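Local atomic coordinates of adhesion and penetration protein autotransporter (Haemophilus influenzae, PDB entry 3SYJ), a protein that promotes adherence to and invasion of host cells by binding a host cell structure, self-associates in bacterial aggregation, and is probably a serine protease. Residues A[47-52]-A[150-155]; A[51-56]-A[221-226]. All blocks are in the same frame, centred on the assembly; numbering follows the deposited sequence.

Contact 1 (A[47-52]-A[150-155]); sequences PMIDFS and ERVRIG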
# COMPACT_ATOMS: atom_id res chain seq x y z
N PRO A 47 31.46 -36.25 20.01
CA PRO A 47 30.50 -35.37 20.68
C PRO A 47 30.68 -35.52 22.18
O PRO A 47 30.92 -36.64 22.64
CB PRO A 47 29.14 -35.94 20.25
CG PRO A 47 29.44 -36.81 19.06
CD PRO A 47 30.79 -37.36 19.32
N MET A 48 30.59 -34.42 22.93
CA MET A 48 30.78 -34.47 24.39
C MET A 48 29.94 -35.56 25.05
O MET A 48 28.74 -35.66 24.83
CB MET A 48 30.42 -33.12 25.02
CG MET A 48 30.54 -33.10 26.53
SD MET A 48 32.24 -33.23 27.15
CE MET A 48 31.97 -33.04 28.91
N ILE A 49 30.60 -36.37 25.88
CA ILE A 49 29.96 -37.47 26.60
C ILE A 49 28.76 -37.01 27.44
O ILE A 49 28.70 -35.87 27.89
CB ILE A 49 31.01 -38.17 27.51
CG1 ILE A 49 30.51 -39.50 28.05
CG2 ILE A 49 31.45 -37.25 28.64
CD1 ILE A 49 31.55 -40.26 28.83
N ASP A 50 27.78 -37.88 27.63
CA ASP A 50 26.66 -37.58 28.50
C ASP A 50 26.99 -38.18 29.85
O ASP A 50 26.94 -39.40 30.02
CB ASP A 50 25.38 -38.20 27.95
CG ASP A 50 24.12 -37.81 28.73
OD1 ASP A 50 24.21 -37.47 29.93
OD2 ASP A 50 23.02 -37.87 28.14
N PHE A 51 27.36 -37.33 30.81
CA PHE A 51 27.79 -37.82 32.12
C PHE A 51 26.61 -38.17 33.05
O PHE A 51 26.81 -38.57 34.19
CB PHE A 51 28.72 -36.80 32.81
CG PHE A 51 30.18 -36.92 32.44
CD1 PHE A 51 30.82 -38.17 32.44
CD2 PHE A 51 30.93 -35.79 32.14
CE1 PHE A 51 32.17 -38.28 32.13
CE2 PHE A 51 32.28 -35.89 31.83
CZ PHE A 51 32.90 -37.14 31.82
N SER A 52 25.38 -38.02 32.56
CA SER A 52 24.21 -38.32 33.39
C SER A 52 24.17 -39.79 33.85
O SER A 52 23.47 -40.12 34.81
CB SER A 52 22.91 -37.91 32.69
OG SER A 52 22.58 -38.81 31.64
N GLU A 150 39.02 -40.29 21.73
CA GLU A 150 38.73 -39.55 22.96
C GLU A 150 38.61 -40.49 24.16
O GLU A 150 38.18 -41.64 24.04
CB GLU A 150 37.45 -38.73 22.78
CG GLU A 150 37.46 -37.84 21.54
CD GLU A 150 38.18 -36.52 21.74
OE1 GLU A 150 38.76 -36.31 22.83
OE2 GLU A 150 38.15 -35.67 20.82
N ARG A 151 39.01 -39.99 25.32
CA ARG A 151 38.94 -40.75 26.56
C ARG A 151 38.75 -39.77 27.71
O ARG A 151 39.44 -38.75 27.77
CB ARG A 151 40.21 -41.59 26.77
CG ARG A 151 39.92 -43.03 27.15
CD ARG A 151 41.00 -43.67 28.00
NE ARG A 151 42.05 -44.33 27.23
CZ ARG A 151 42.41 -45.61 27.37
NH1 ARG A 151 41.80 -46.40 28.24
NH2 ARG A 151 43.39 -46.10 26.64
N VAL A 152 37.81 -40.06 28.62
CA VAL A 152 37.54 -39.16 29.75
C VAL A 152 37.30 -39.92 31.06
O VAL A 152 37.03 -41.12 31.05
CB VAL A 152 36.33 -38.26 29.47
CG1 VAL A 152 36.54 -37.44 28.21
CG2 VAL A 152 35.06 -39.09 29.36
N ARG A 153 37.40 -39.21 32.18
CA ARG A 153 37.08 -39.77 33.50
C ARG A 153 36.41 -38.72 34.38
O ARG A 153 36.40 -37.53 34.06
CB ARG A 153 38.32 -40.34 34.20
CG ARG A 153 39.32 -39.29 34.72
CD ARG A 153 40.20 -39.85 35.86
NE ARG A 153 39.39 -40.22 37.02
CZ ARG A 153 39.06 -39.39 38.01
NH1 ARG A 153 39.49 -38.13 38.01
NH2 ARG A 153 38.29 -39.82 39.01
N ILE A 154 35.86 -39.15 35.50
CA ILE A 154 35.09 -38.25 36.34
C ILE A 154 35.00 -38.86 37.72
O ILE A 154 34.90 -40.08 37.86
CB ILE A 154 33.68 -38.05 35.75
CG1 ILE A 154 32.84 -37.14 36.66
CG2 ILE A 154 33.00 -39.40 35.54
CD1 ILE A 154 31.47 -36.78 36.10
N GLY A 155 35.05 -38.02 38.75
CA GLY A 155 34.98 -38.53 40.11
C GLY A 155 34.84 -37.45 41.17
O GLY A 155 34.89 -36.26 40.87

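Contact 2 (A[51-56]-A[221-226]); sequences FSVVSR and PMFIYD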
# COMPACT_ATOMS: atom_id res chain seq x y z
N PHE A 51 27.36 -37.33 30.81
CA PHE A 51 27.79 -37.82 32.12
C PHE A 51 26.61 -38.17 33.05
O PHE A 51 26.81 -38.57 34.19
CB PHE A 51 28.72 -36.80 32.81
CG PHE A 51 30.18 -36.92 32.44
CD1 PHE A 51 30.82 -38.17 32.44
CD2 PHE A 51 30.93 -35.79 32.14
CE1 PHE A 51 32.17 -38.28 32.13
CE2 PHE A 51 32.28 -35.89 31.83
CZ PHE A 51 32.90 -37.14 31.82
N SER A 52 25.38 -38.02 32.56
CA SER A 52 24.21 -38.32 33.39
C SER A 52 24.17 -39.79 33.85
O SER A 52 23.47 -40.12 34.81
CB SER A 52 22.91 -37.91 32.69
OG SER A 52 22.58 -38.81 31.64
N VAL A 53 24.93 -40.66 33.19
CA VAL A 53 25.00 -42.07 33.57
C VAL A 53 25.88 -42.31 34.80
O VAL A 53 25.94 -43.42 35.34
CB VAL A 53 25.53 -42.95 32.42
CG1 VAL A 53 24.72 -42.70 31.16
CG2 VAL A 53 27.01 -42.66 32.18
N VAL A 54 26.59 -41.26 35.22
CA VAL A 54 27.43 -41.33 36.41
C VAL A 54 26.66 -40.89 37.65
O VAL A 54 25.98 -39.86 37.64
CB VAL A 54 28.69 -40.45 36.26
CG1 VAL A 54 29.51 -40.47 37.55
CG2 VAL A 54 29.52 -40.91 35.07
N SER A 55 26.78 -41.66 38.72
CA SER A 55 26.06 -41.32 39.94
C SER A 55 26.56 -39.98 40.46
O SER A 55 27.72 -39.64 40.29
CB SER A 55 26.21 -42.41 40.99
OG SER A 55 27.55 -42.52 41.41
N ARG A 56 25.67 -39.23 41.09
CA ARG A 56 26.02 -37.96 41.70
C ARG A 56 27.24 -38.05 42.62
O ARG A 56 28.01 -37.09 42.74
CB ARG A 56 24.84 -37.43 42.50
CG ARG A 56 23.74 -36.80 41.66
CD ARG A 56 24.14 -35.38 41.32
NE ARG A 56 24.49 -35.28 39.92
CZ ARG A 56 25.38 -34.43 39.43
NH1 ARG A 56 26.06 -33.60 40.22
NH2 ARG A 56 25.61 -34.43 38.12
N PRO A 221 34.29 -43.97 37.17
CA PRO A 221 34.34 -44.56 35.84
C PRO A 221 35.30 -43.85 34.89
O PRO A 221 35.56 -42.65 35.01
CB PRO A 221 32.92 -44.34 35.31
CG PRO A 221 32.27 -43.36 36.26
CD PRO A 221 33.27 -42.91 37.25
N MET A 222 35.78 -44.59 33.91
CA MET A 222 36.62 -44.05 32.87
C MET A 222 35.99 -44.50 31.56
O MET A 222 35.62 -45.66 31.42
CB MET A 222 38.05 -44.57 33.05
CG MET A 222 39.04 -44.22 31.97
SD MET A 222 39.40 -45.61 30.88
CE MET A 222 38.46 -45.12 29.47
N PHE A 223 35.82 -43.57 30.63
CA PHE A 223 35.08 -43.83 29.40
C PHE A 223 35.96 -43.67 28.18
O PHE A 223 36.86 -42.84 28.16
CB PHE A 223 33.90 -42.85 29.27
CG PHE A 223 32.96 -42.88 30.43
CD1 PHE A 223 31.83 -43.68 30.41
CD2 PHE A 223 33.20 -42.10 31.55
CE1 PHE A 223 30.96 -43.71 31.48
CE2 PHE A 223 32.33 -42.11 32.63
CZ PHE A 223 31.20 -42.93 32.59
N ILE A 224 35.69 -44.46 27.14
CA ILE A 224 36.45 -44.36 25.91
C ILE A 224 35.52 -44.21 24.72
O ILE A 224 34.44 -44.82 24.68
CB ILE A 224 37.43 -45.55 25.74
CG1 ILE A 224 38.51 -45.23 24.69
CG2 ILE A 224 36.67 -46.85 25.43
CD1 ILE A 224 39.63 -46.25 24.63
N TYR A 225 35.91 -43.38 23.76
CA TYR A 225 35.08 -43.20 22.57
C TYR A 225 35.48 -44.16 21.46
O TYR A 225 36.62 -44.13 20.99
CB TYR A 225 35.17 -41.76 22.06
CG TYR A 225 34.15 -41.45 20.97
CD1 TYR A 225 32.80 -41.33 21.29
CD2 TYR A 225 34.53 -41.30 19.65
CE1 TYR A 225 31.86 -41.05 20.32
CE2 TYR A 225 33.59 -41.02 18.66
CZ TYR A 225 32.25 -40.89 19.01
OH TYR A 225 31.30 -40.61 18.06
N ASP A 226 34.53 -45.00 21.06
CA ASP A 226 34.69 -45.87 19.89
C ASP A 226 34.24 -45.10 18.65
O ASP A 226 33.05 -44.84 18.48
CB ASP A 226 33.86 -47.14 20.07
CG ASP A 226 34.13 -48.18 18.99
OD1 ASP A 226 34.26 -47.81 17.80
OD2 ASP A 226 34.21 -49.38 19.32

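Contact 1 (A[47-52]-A[150-155])
V152 meets I49 and F51 together, with a single methyl, CG2, doing the touching on its side. That methyl sits in the crowded position between the backbone N and the carbonyl carbon, and I49 CD1 comes to 3.7 Å from V152 CG2. The ring tip adds a second contact, F51 CZ to V152 CG2 at 3.8 Å. R153 points its CB away from the loop, and its NH2 makes a salt bridge with D217 and a hydrogen bond to S220; its backbone O lies 4.2 Å from F51 CZ, a loose contact oblique to the ring. I154 is extended, with CD1 anti to CA (chi2 175°), and CD1 lies over one face of F51, 4.0 Å from the ring centroid and 15° off the ring normal, a CH-pi contact. The other branch, I154 CG2, packs 3.7 Å from F51 CE1. On the opposite face I49 CG2 stands over the ring centre, 3.4 Å above the plane, so F51 is sandwiched between two isoleucines. Either side of F51 in sequence, D50 and S52 form an Asx turn: S52 N bonds to D50 OD1 at 2.9 Å (153°), and S52 OG reaches the same oxygen from the same face, while D50 OD2 forms a salt bridge with R476. The residues that touch across the contact are all buried in the protease domain. Helix 9-17 closes on them, F15 touching F51 and V152 and A16 touching I154; W232 of strand 231-238 packs on I49 and V152, and strand 151-155 pairs with strand 221-226.

Contact 2 (A[51-56]-A[221-226])
F51 turns its ring edge toward the face of F223 in an offset edge-to-face pair, with centroids 5.9 Å apart and planes at 64°. The closest atoms are F51 CE1 and F223 CE2, 3.9 Å apart, and F223 CE2 lies near the plane of the F51 ring. V54 supplies the tightest aliphatic contact: its CG2 comes in at the edge of the F223 ring, 3.6 Å from F223 CZ. The same methyl rests against the ring of P221, two residues earlier on the strand, V54 CG2 to P221 CG at 3.9 Å. V53 adds a looser touch, its CG2 4.1 Å from F223 CE1. The loop thus grips the F223 phenyl through three side chains. This is the hydrophobic interior of an S6 protease domain of the chymotrypsin-like PA clan, and P221 follows S218, the likely active-site serine, by three residues. What presents the loop residues is a turn in which V54 N bonds to F51 O at 2.9 Å, which turns V53 and V54 toward the strand, while F51 reaches it with the end of its ring. I49 also packs against the F223 ring. Further out, V53 is backbone-bonded to L62, R56 makes a salt bridge with E17, and strand 221-226 is held on one flank by V152 and on the other by N235 and G236.

Overall arrangement
From the N terminus the chain passes helix 9-17 and strand 38-42 before the loop at 47-56, which serves both contacts. Contact 1 closes a span of 97 residues to strand 151-155; contact 2 closes a longer one of 164 residues to strand 221-226. Both begin on the same loop, with F51 and S52 shared, so the two closures cross rather than nest, 51-226 starting inside 47-155 and ending beyond it. Their far ends are neighbouring antiparallel strands of one sheet, joined by probable hydrogen bonds such as V152 O to F223 N, 2.8 Å. Together they press one irregular loop onto that sheet, tying early and late parts of the protease domain together.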